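Local coordinates for amidohydrolase 3 domain-containing protein (Pyrococcus furiosus, PDB 3ICJ), which binds zinc and is probably a metal-dependent hydrolase of the amidohydrolase family, acting on carbon-nitrogen bonds other than peptide bonds, at residues 97-110 / 430-443. Residues are numbered along the deposited sequence; the frame is centred on the assembly and turned at random. Where two conformers were deposited one is given.
Sequences FFDSHLHLDELGMS and GFSTDSPIEPADPW. With ZN (zinc ion), chain B.
H101, H103 and D434 meet at a zinc ion, each histidine giving NE2 at 2.3 Å from the metal and the aspartate giving OD1. With CG anti to the backbone N (chi1 -176°), the H101 side chain runs alongside that of D434, its ring 80° from the carboxylate plane; H101 ND1 is hydrogen-bonded to E372. The H103 side chain crosses that of D434 obliquely, with OD1 in the ring plane at its edge. Backbone bonds tie the same loops: H103 N donates almost straight to S435 O (2.9 Å), and D434 N more weakly to H101 O. The HxH sequence after the first barrel strand and the aspartate after the last one are the metal-binding signature of the amidohydrolase (β/α)8 fold; carboxylated K296 completes this zinc's protein ligands and bridges to the second zinc. One layer behind, D99 grips both loops. Its OD2 accepts from T433 OG1 (2.8 Å) through its syn lone pair; a water that also donates to A440 O donates to OD2 as well, while OD1 accepts from H101 N in an Asx turn. Without the carboxylate, as with an alanine here, the T433 hydroxyl and H101 N would probably lose their acceptor and the turn into the zinc ligands be less firmly fixed. Farther back, P442 CB sits over the centre of the F97 ring, 3.6 Å from its centroid, and the edge of F97 meets the W443 face in a T-shaped pair, planes at 90°.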
ATOM      1  N   PHE A  97       6.386   4.985 -11.306  1.00 32.18           N
ATOM      2  CA  PHE A  97       5.746   5.243 -10.024  1.00 34.26           C
ATOM      3  C   PHE A  97       6.331   4.345  -8.944  1.00 31.05           C
ATOM      4  O   PHE A  97       6.779   3.233  -9.222  1.00 35.27           O
ATOM      5  CB  PHE A  97       4.233   5.063 -10.121  1.00 32.46           C
ATOM      6  CG  PHE A  97       3.560   6.120 -10.956  1.00 37.04           C
ATOM      7  CD1 PHE A  97       3.415   7.410 -10.473  1.00 42.16           C
ATOM      8  CD2 PHE A  97       3.097   5.824 -12.242  1.00 34.77           C
ATOM      9  CE1 PHE A  97       2.816   8.413 -11.253  1.00 36.32           C
ATOM     10  CE2 PHE A  97       2.465   6.821 -13.023  1.00 35.43           C
ATOM     11  CZ  PHE A  97       2.340   8.115 -12.521  1.00 37.02           C
ATOM     12  N   PHE A  98       6.322   4.860  -7.727  1.00 34.41           N
ATOM     13  CA  PHE A  98       6.819   4.165  -6.563  1.00 34.83           C
ATOM     14  C   PHE A  98       5.688   4.331  -5.562  1.00 38.03           C
ATOM     15  O   PHE A  98       5.461   5.439  -5.064  1.00 35.27           O
ATOM     16  CB  PHE A  98       8.111   4.860  -6.079  1.00 36.52           C
ATOM     17  CG  PHE A  98       8.909   4.090  -5.028  1.00 39.93           C
ATOM     18  CD1 PHE A  98      10.291   4.015  -5.130  1.00 39.03           C
ATOM     19  CD2 PHE A  98       8.288   3.427  -3.962  1.00 33.98           C
ATOM     20  CE1 PHE A  98      11.055   3.321  -4.173  1.00 40.47           C
ATOM     21  CE2 PHE A  98       9.042   2.724  -3.002  1.00 42.41           C
ATOM     22  CZ  PHE A  98      10.426   2.666  -3.116  1.00 36.73           C
ATOM     23  N   ASP A  99       4.963   3.240  -5.289  1.00 33.58           N
ATOM     24  CA  ASP A  99       3.903   3.237  -4.286  1.00 37.30           C
ATOM     25  C   ASP A  99       4.510   2.895  -2.921  1.00 39.89           C
ATOM     26  O   ASP A  99       4.908   1.757  -2.666  1.00 36.50           O
ATOM     27  CB  ASP A  99       2.807   2.222  -4.687  1.00 41.37           C
ATOM     28  CG  ASP A  99       1.523   2.363  -3.867  1.00 41.93           C
ATOM     29  OD1 ASP A  99       1.592   2.502  -2.641  1.00 39.09           O
ATOM     30  OD2 ASP A  99       0.419   2.293  -4.436  1.00 44.41           O
ATOM     31  N   SER A 100       4.582   3.873  -2.022  1.00 34.58           N
ATOM     32  CA  SER A 100       5.367   3.659  -0.806  1.00 34.08           C
ATOM     33  C   SER A 100       4.662   2.824   0.285  1.00 36.32           C
ATOM     34  O   SER A 100       5.273   2.511   1.297  1.00 36.81           O
ATOM     35  CB  SER A 100       5.883   4.986  -0.249  1.00 34.93           C
ATOM     36  OG  SER A 100       4.860   5.959  -0.222  1.00 41.87           O
ATOM     37  N   HIS A 101       3.388   2.472   0.075  1.00 36.42           N
ATOM     38  CA  HIS A 101       2.612   1.694   1.058  1.00 41.05           C
ATOM     39  C   HIS A 101       1.489   0.903   0.407  1.00 39.75           C
ATOM     40  O   HIS A 101       0.444   1.465   0.062  1.00 41.86           O
ATOM     41  CB  HIS A 101       2.027   2.654   2.120  1.00 42.39           C
ATOM     42  CG  HIS A 101       1.289   1.987   3.241  1.00 41.05           C
ATOM     43  ND1 HIS A 101       1.606   2.207   4.564  1.00 48.39           N
ATOM     44  CD2 HIS A 101       0.219   1.151   3.245  1.00 44.97           C
ATOM     45  CE1 HIS A 101       0.783   1.513   5.332  1.00 42.41           C
ATOM     46  NE2 HIS A 101      -0.068   0.866   4.558  1.00 37.90           N
ATOM     47  N   LEU A 102       1.670  -0.409   0.285  1.00 41.14           N
ATOM     48  CA  LEU A 102       0.565  -1.264  -0.091  1.00 37.36           C
ATOM     49  C   LEU A 102       0.735  -2.697   0.417  1.00 43.28           C
ATOM     50  O   LEU A 102       1.782  -3.064   0.971  1.00 38.39           O
ATOM     51  CB  LEU A 102       0.294  -1.216  -1.613  1.00 38.40           C
ATOM     52  CG  LEU A 102       1.427  -1.372  -2.625  1.00 49.79           C
ATOM     53  CD1 LEU A 102       2.022  -2.767  -2.525  1.00 45.93           C
ATOM     54  CD2 LEU A 102       0.878  -1.133  -4.029  1.00 40.94           C
ATOM     55  N   HIS A 103      -0.282  -3.516   0.182  1.00 42.14           N
ATOM     56  CA  HIS A 103      -0.265  -4.898   0.647  1.00 41.35           C
ATOM     57  C   HIS A 103      -0.397  -5.799  -0.553  1.00 32.73           C
ATOM     58  O   HIS A 103      -1.506  -6.050  -1.029  1.00 37.38           O
ATOM     59  CB  HIS A 103      -1.380  -5.125   1.657  1.00 39.70           C
ATOM     60  CG  HIS A 103      -1.335  -4.170   2.809  1.00 48.50           C
ATOM     61  ND1 HIS A 103      -0.646  -4.442   3.971  1.00 52.60           N
ATOM     62  CD2 HIS A 103      -1.866  -2.932   2.964  1.00 49.26           C
ATOM     63  CE1 HIS A 103      -0.762  -3.418   4.798  1.00 44.26           C
ATOM     64  NE2 HIS A 103      -1.491  -2.487   4.210  1.00 52.57           N
ATOM     65  N   LEU A 104       0.750  -6.268  -1.056  1.00 37.74           N
ATOM     66  CA  LEU A 104       0.805  -7.064  -2.291  1.00 37.23           C
ATOM     67  C   LEU A 104       0.018  -8.365  -2.176  1.00 37.22           C
ATOM     68  O   LEU A 104      -0.639  -8.770  -3.132  1.00 40.95           O
ATOM     69  CB  LEU A 104       2.263  -7.412  -2.680  1.00 35.02           C
ATOM     70  CG  LEU A 104       3.174  -6.348  -3.252  1.00 42.72           C
ATOM     71  CD1 LEU A 104       4.529  -6.944  -3.606  1.00 38.53           C
ATOM     72  CD2 LEU A 104       2.529  -5.736  -4.481  1.00 40.28           C
ATOM     73  N   ASP A 105       0.103  -9.038  -1.024  1.00 38.35           N
ATOM     74  CA  ASP A 105      -0.663 -10.283  -0.828  1.00 39.57           C
ATOM     75  C   ASP A 105      -2.185 -10.037  -0.869  1.00 40.47           C
ATOM     76  O   ASP A 105      -2.929 -10.724  -1.591  1.00 36.74           O
ATOM     77  CB  ASP A 105      -0.235 -11.042   0.458  1.00 40.08           C
ATOM     78  CG  ASP A 105      -0.124 -10.137   1.715  1.00 48.20           C
ATOM     79  OD1 ASP A 105      -0.359  -8.897   1.668  1.00 42.95           O
ATOM     80  OD2 ASP A 105       0.234 -10.690   2.777  1.00 42.16           O
ATOM     81  N   GLU A 106      -2.633  -9.050  -0.101  1.00 32.42           N
ATOM     82  CA  GLU A 106      -4.046  -8.662  -0.064  1.00 36.39           C
ATOM     83  C   GLU A 106      -4.543  -8.120  -1.404  1.00 33.07           C
ATOM     84  O   GLU A 106      -5.668  -8.411  -1.800  1.00 39.88           O
ATOM     85  CB  GLU A 106      -4.296  -7.635   1.040  1.00 39.03           C
ATOM     86  CG  GLU A 106      -4.241  -8.197   2.453  1.00 57.24           C
ATOM     87  CD  GLU A 106      -4.613  -7.156   3.504  1.00 74.61           C
ATOM     88  OE1 GLU A 106      -3.747  -6.795   4.332  1.00 79.84           O
ATOM     89  OE2 GLU A 106      -5.776  -6.689   3.495  1.00 86.45           O
ATOM     90  N   LEU A 107      -3.715  -7.336  -2.105  1.00 35.84           N
ATOM     91  CA  LEU A 107      -4.074  -6.883  -3.455  1.00 35.29           C
ATOM     92  C   LEU A 107      -4.280  -8.088  -4.374  1.00 37.68           C
ATOM     93  O   LEU A 107      -5.264  -8.145  -5.095  1.00 35.57           O
ATOM     94  CB  LEU A 107      -3.040  -5.918  -4.064  1.00 35.99           C
ATOM     95  CG  LEU A 107      -3.216  -5.529  -5.554  1.00 39.37           C
ATOM     96  CD1 LEU A 107      -4.607  -4.914  -5.888  1.00 36.85           C
ATOM     97  CD2 LEU A 107      -2.086  -4.585  -6.024  1.00 34.86           C
ATOM     98  N   GLY A 108      -3.365  -9.051  -4.325  1.00 38.40           N
ATOM     99  CA  GLY A 108      -3.526 -10.300  -5.092  1.00 36.32           C
ATOM    100  C   GLY A 108      -4.779 -11.110  -4.789  1.00 35.33           C
ATOM    101  O   GLY A 108      -5.434 -11.608  -5.726  1.00 36.19           O
ATOM    102  N   MET A 109      -5.101 -11.253  -3.495  1.00 34.68           N
ATOM    103  CA  MET A 109      -6.325 -11.924  -3.035  0.50 35.98           C
ATOM    104  C   MET A 109      -7.539 -11.217  -3.653  1.00 38.15           C
ATOM    105  O   MET A 109      -8.464 -11.869  -4.155  1.00 42.15           O
ATOM    106  CB  MET A 109      -6.434 -11.919  -1.484  0.50 33.94           C
ATOM    107  CG  MET A 109      -5.304 -12.621  -0.686  0.50 35.31           C
ATOM    108  SD  MET A 109      -5.306 -12.432   1.137  0.50 39.19           S
ATOM    109  CE  MET A 109      -3.641 -12.874   1.609  0.50 41.54           C
ATOM    110  N   SER A 110      -7.506  -9.877  -3.624  1.00 39.22           N
ATOM    111  CA  SER A 110      -8.616  -9.043  -4.102  0.50 40.56           C
ATOM    112  C   SER A 110      -8.875  -9.158  -5.603  1.00 44.30           C
ATOM    113  O   SER A 110     -10.034  -9.169  -6.039  1.00 40.89           O
ATOM    114  CB  SER A 110      -8.398  -7.583  -3.707  0.50 38.12           C
ATOM    115  OG  SER A 110      -8.636  -7.424  -2.322  0.50 36.15           O
ATOM    116  N   GLY A 430       5.698  10.898   0.732  1.00 35.28           N
ATOM    117  CA  GLY A 430       5.547  10.043  -0.447  1.00 33.88           C
ATOM    118  C   GLY A 430       4.093   9.659  -0.612  1.00 38.03           C
ATOM    119  O   GLY A 430       3.326   9.707   0.360  1.00 37.51           O
ATOM    120  N   PHE A 431       3.722   9.290  -1.845  1.00 35.39           N
ATOM    121  CA  PHE A 431       2.359   8.924  -2.160  1.00 38.03           C
ATOM    122  C   PHE A 431       2.189   7.426  -2.280  1.00 41.42           C
ATOM    123  O   PHE A 431       3.088   6.715  -2.748  1.00 37.56           O
ATOM    124  CB  PHE A 431       1.871   9.598  -3.445  1.00 36.60           C
ATOM    125  CG  PHE A 431       1.468  11.050  -3.280  1.00 39.63           C
ATOM    126  CD1 PHE A 431       1.430  11.666  -2.025  1.00 37.13           C
ATOM    127  CD2 PHE A 431       1.117  11.797  -4.401  1.00 38.51           C
ATOM    128  CE1 PHE A 431       1.048  13.012  -1.902  1.00 45.48           C
ATOM    129  CE2 PHE A 431       0.731  13.134  -4.284  1.00 35.75           C
ATOM    130  CZ  PHE A 431       0.692  13.740  -3.029  1.00 40.48           C
ATOM    131  N   SER A 432       1.014   6.969  -1.857  1.00 40.26           N
ATOM    132  CA  SER A 432       0.642   5.570  -1.880  1.00 46.29           C
ATOM    133  C   SER A 432      -0.860   5.423  -1.998  1.00 49.55           C
ATOM    134  O   SER A 432      -1.598   6.405  -1.920  1.00 46.96           O
ATOM    135  CB  SER A 432       1.121   4.851  -0.617  1.00 49.30           C
ATOM    136  OG  SER A 432       0.776   5.535   0.588  1.00 48.98           O
ATOM    137  N   THR A 433      -1.305   4.184  -2.178  1.00 44.33           N
ATOM    138  CA  THR A 433      -2.715   3.883  -2.312  1.00 44.35           C
ATOM    139  C   THR A 433      -3.280   3.089  -1.142  1.00 48.00           C
ATOM    140  O   THR A 433      -4.499   3.106  -0.927  1.00 51.52           O
ATOM    141  CB  THR A 433      -2.981   3.107  -3.616  1.00 49.12           C
ATOM    142  OG1 THR A 433      -2.225   1.885  -3.617  1.00 48.28           O
ATOM    143  CG2 THR A 433      -2.560   3.947  -4.809  1.00 44.32           C
ATOM    144  N   ASP A 434      -2.405   2.378  -0.409  1.00 43.86           N
ATOM    145  CA  ASP A 434      -2.810   1.413   0.628  1.00 42.38           C
ATOM    146  C   ASP A 434      -3.644   0.319  -0.034  1.00 43.24           C
ATOM    147  O   ASP A 434      -4.555  -0.234   0.580  1.00 44.98           O
ATOM    148  CB  ASP A 434      -3.556   2.089   1.807  1.00 49.83           C
ATOM    149  CG  ASP A 434      -3.614   1.213   3.070  1.00 54.38           C
ATOM    150  OD1 ASP A 434      -3.039   0.099   3.085  1.00 43.65           O
ATOM    151  OD2 ASP A 434      -4.248   1.644   4.053  1.00 53.82           O
ATOM    152  N   SER A 435      -3.316   0.034  -1.297  1.00 44.09           N
ATOM    153  CA  SER A 435      -4.004  -0.973  -2.110  1.00 46.40           C
ATOM    154  C   SER A 435      -3.968  -2.312  -1.344  1.00 50.51           C
ATOM    155  O   SER A 435      -2.906  -2.670  -0.766  1.00 45.87           O
ATOM    156  CB  SER A 435      -3.351  -1.062  -3.502  1.00 43.32           C
ATOM    157  OG  SER A 435      -3.967  -2.025  -4.330  1.00 56.82           O
ATOM    158  N   PRO A 436      -5.122  -3.038  -1.306  1.00 49.98           N
ATOM    159  CA  PRO A 436      -6.352  -2.809  -2.101  1.00 53.17           C
ATOM    160  C   PRO A 436      -7.444  -1.921  -1.483  1.00 50.37           C
ATOM    161  O   PRO A 436      -8.574  -1.956  -1.964  1.00 51.34           O
ATOM    162  CB  PRO A 436      -6.895  -4.229  -2.307  1.00 43.56           C
ATOM    163  CG  PRO A 436      -6.438  -4.975  -1.081  1.00 50.45           C
ATOM    164  CD  PRO A 436      -5.271  -4.224  -0.447  1.00 45.15           C
ATOM    165  N   ILE A 437      -7.129  -1.157  -0.435  1.00 50.92           N
ATOM    166  CA  ILE A 437      -8.117  -0.236   0.155  1.00 51.95           C
ATOM    167  C   ILE A 437      -8.579   0.794  -0.890  1.00 51.77           C
ATOM    168  O   ILE A 437      -9.788   0.960  -1.105  1.00 50.75           O
ATOM    169  CB  ILE A 437      -7.619   0.460   1.480  1.00 49.67           C
ATOM    170  CG1 ILE A 437      -7.293  -0.575   2.576  1.00 60.70           C
ATOM    171  CG2 ILE A 437      -8.649   1.475   2.002  1.00 61.15           C
ATOM    172  CD1 ILE A 437      -8.464  -1.492   2.983  1.00 54.83           C
ATOM    173  N   GLU A 438      -7.622   1.449  -1.556  1.00 49.19           N
ATOM    174  CA  GLU A 438      -7.936   2.388  -2.650  1.00 51.16           C
ATOM    175  C   GLU A 438      -7.542   1.770  -3.991  1.00 52.14           C
ATOM    176  O   GLU A 438      -6.840   0.743  -3.984  1.00 52.13           O
ATOM    177  CB  GLU A 438      -7.223   3.732  -2.446  1.00 43.31           C
ATOM    178  CG  GLU A 438      -7.493   4.406  -1.116  1.00 53.69           C
ATOM    179  CD  GLU A 438      -8.942   4.844  -0.935  1.00 61.42           C
ATOM    180  OE1 GLU A 438      -9.610   5.131  -1.952  1.00 61.22           O
ATOM    181  OE2 GLU A 438      -9.409   4.909   0.229  1.00 66.13           O
ATOM    182  N   PRO A 439      -7.994   2.371  -5.135  1.00 54.31           N
ATOM    183  CA  PRO A 439      -7.509   1.913  -6.448  1.00 51.26           C
ATOM    184  C   PRO A 439      -5.989   2.027  -6.562  1.00 49.86           C
ATOM    185  O   PRO A 439      -5.396   2.958  -6.012  1.00 51.42           O
ATOM    186  CB  PRO A 439      -8.174   2.885  -7.439  1.00 52.26           C
ATOM    187  CG  PRO A 439      -9.351   3.437  -6.726  1.00 54.02           C
ATOM    188  CD  PRO A 439      -8.998   3.455  -5.279  1.00 50.66           C
ATOM    189  N   ALA A 440      -5.362   1.085  -7.258  1.00 48.00           N
ATOM    190  CA  ALA A 440      -3.895   1.105  -7.393  1.00 51.27           C
ATOM    191  C   ALA A 440      -3.386   2.066  -8.481  1.00 49.73           C
ATOM    192  O   ALA A 440      -2.182   2.361  -8.515  1.00 47.29           O
ATOM    193  CB  ALA A 440      -3.344  -0.305  -7.616  1.00 44.83           C
ATOM    194  N   ASP A 441      -4.292   2.541  -9.353  1.00 45.27           N
ATOM    195  CA  ASP A 441      -3.948   3.425 -10.489  1.00 45.65           C
ATOM    196  C   ASP A 441      -3.452   4.777 -10.001  1.00 45.43           C
ATOM    197  O   ASP A 441      -4.229   5.558  -9.440  1.00 40.54           O
ATOM    198  CB  ASP A 441      -5.151   3.639 -11.425  1.00 45.36           C
ATOM    199  CG  ASP A 441      -4.807   4.460 -12.679  1.00 44.98           C
ATOM    200  OD1 ASP A 441      -3.624   4.716 -12.998  1.00 55.98           O
ATOM    201  OD2 ASP A 441      -5.740   4.851 -13.382  1.00 54.92           O
ATOM    202  N   PRO A 442      -2.163   5.063 -10.250  1.00 43.50           N
ATOM    203  CA  PRO A 442      -1.539   6.249  -9.703  1.00 40.01           C
ATOM    204  C   PRO A 442      -2.172   7.543 -10.219  1.00 39.82           C
ATOM    205  O   PRO A 442      -2.281   8.506  -9.456  1.00 37.05           O
ATOM    206  CB  PRO A 442      -0.079   6.127 -10.159  1.00 42.66           C
ATOM    207  CG  PRO A 442       0.094   4.705 -10.522  1.00 43.83           C
ATOM    208  CD  PRO A 442      -1.215   4.266 -11.046  1.00 40.66           C
ATOM    209  N   TRP A 443      -2.612   7.540 -11.477  1.00 37.51           N
ATOM    210  CA  TRP A 443      -3.254   8.703 -12.104  1.00 36.30           C
ATOM    211  C   TRP A 443      -4.528   9.127 -11.399  1.00 40.39           C
ATOM    212  O   TRP A 443      -4.830  10.313 -11.363  1.00 38.99           O
ATOM    213  CB  TRP A 443      -3.503   8.498 -13.620  1.00 36.28           C
ATOM    214  CG  TRP A 443      -2.220   8.248 -14.393  1.00 42.60           C
ATOM    215  CD1 TRP A 443      -1.819   7.065 -14.965  1.00 39.40           C
ATOM    216  CD2 TRP A 443      -1.152   9.188 -14.626  1.00 41.37           C
ATOM    217  NE1 TRP A 443      -0.575   7.216 -15.540  1.00 41.45           N
ATOM    218  CE2 TRP A 443      -0.143   8.506 -15.348  1.00 44.96           C
ATOM    219  CE3 TRP A 443      -0.948  10.536 -14.289  1.00 46.24           C
ATOM    220  CZ2 TRP A 443       1.047   9.138 -15.761  1.00 44.77           C
ATOM    221  CZ3 TRP A 443       0.240  11.165 -14.700  1.00 47.65           C
ATOM    222  CH2 TRP A 443       1.217  10.461 -15.425  1.00 41.51           C
TER
HETATM  223 ZN    ZN B 601      -1.880  -0.410   5.141  0.50 50.64          ZN
HETATM  224  O   HOH W   1       0.152   3.030  -6.910  1.00 43.97           O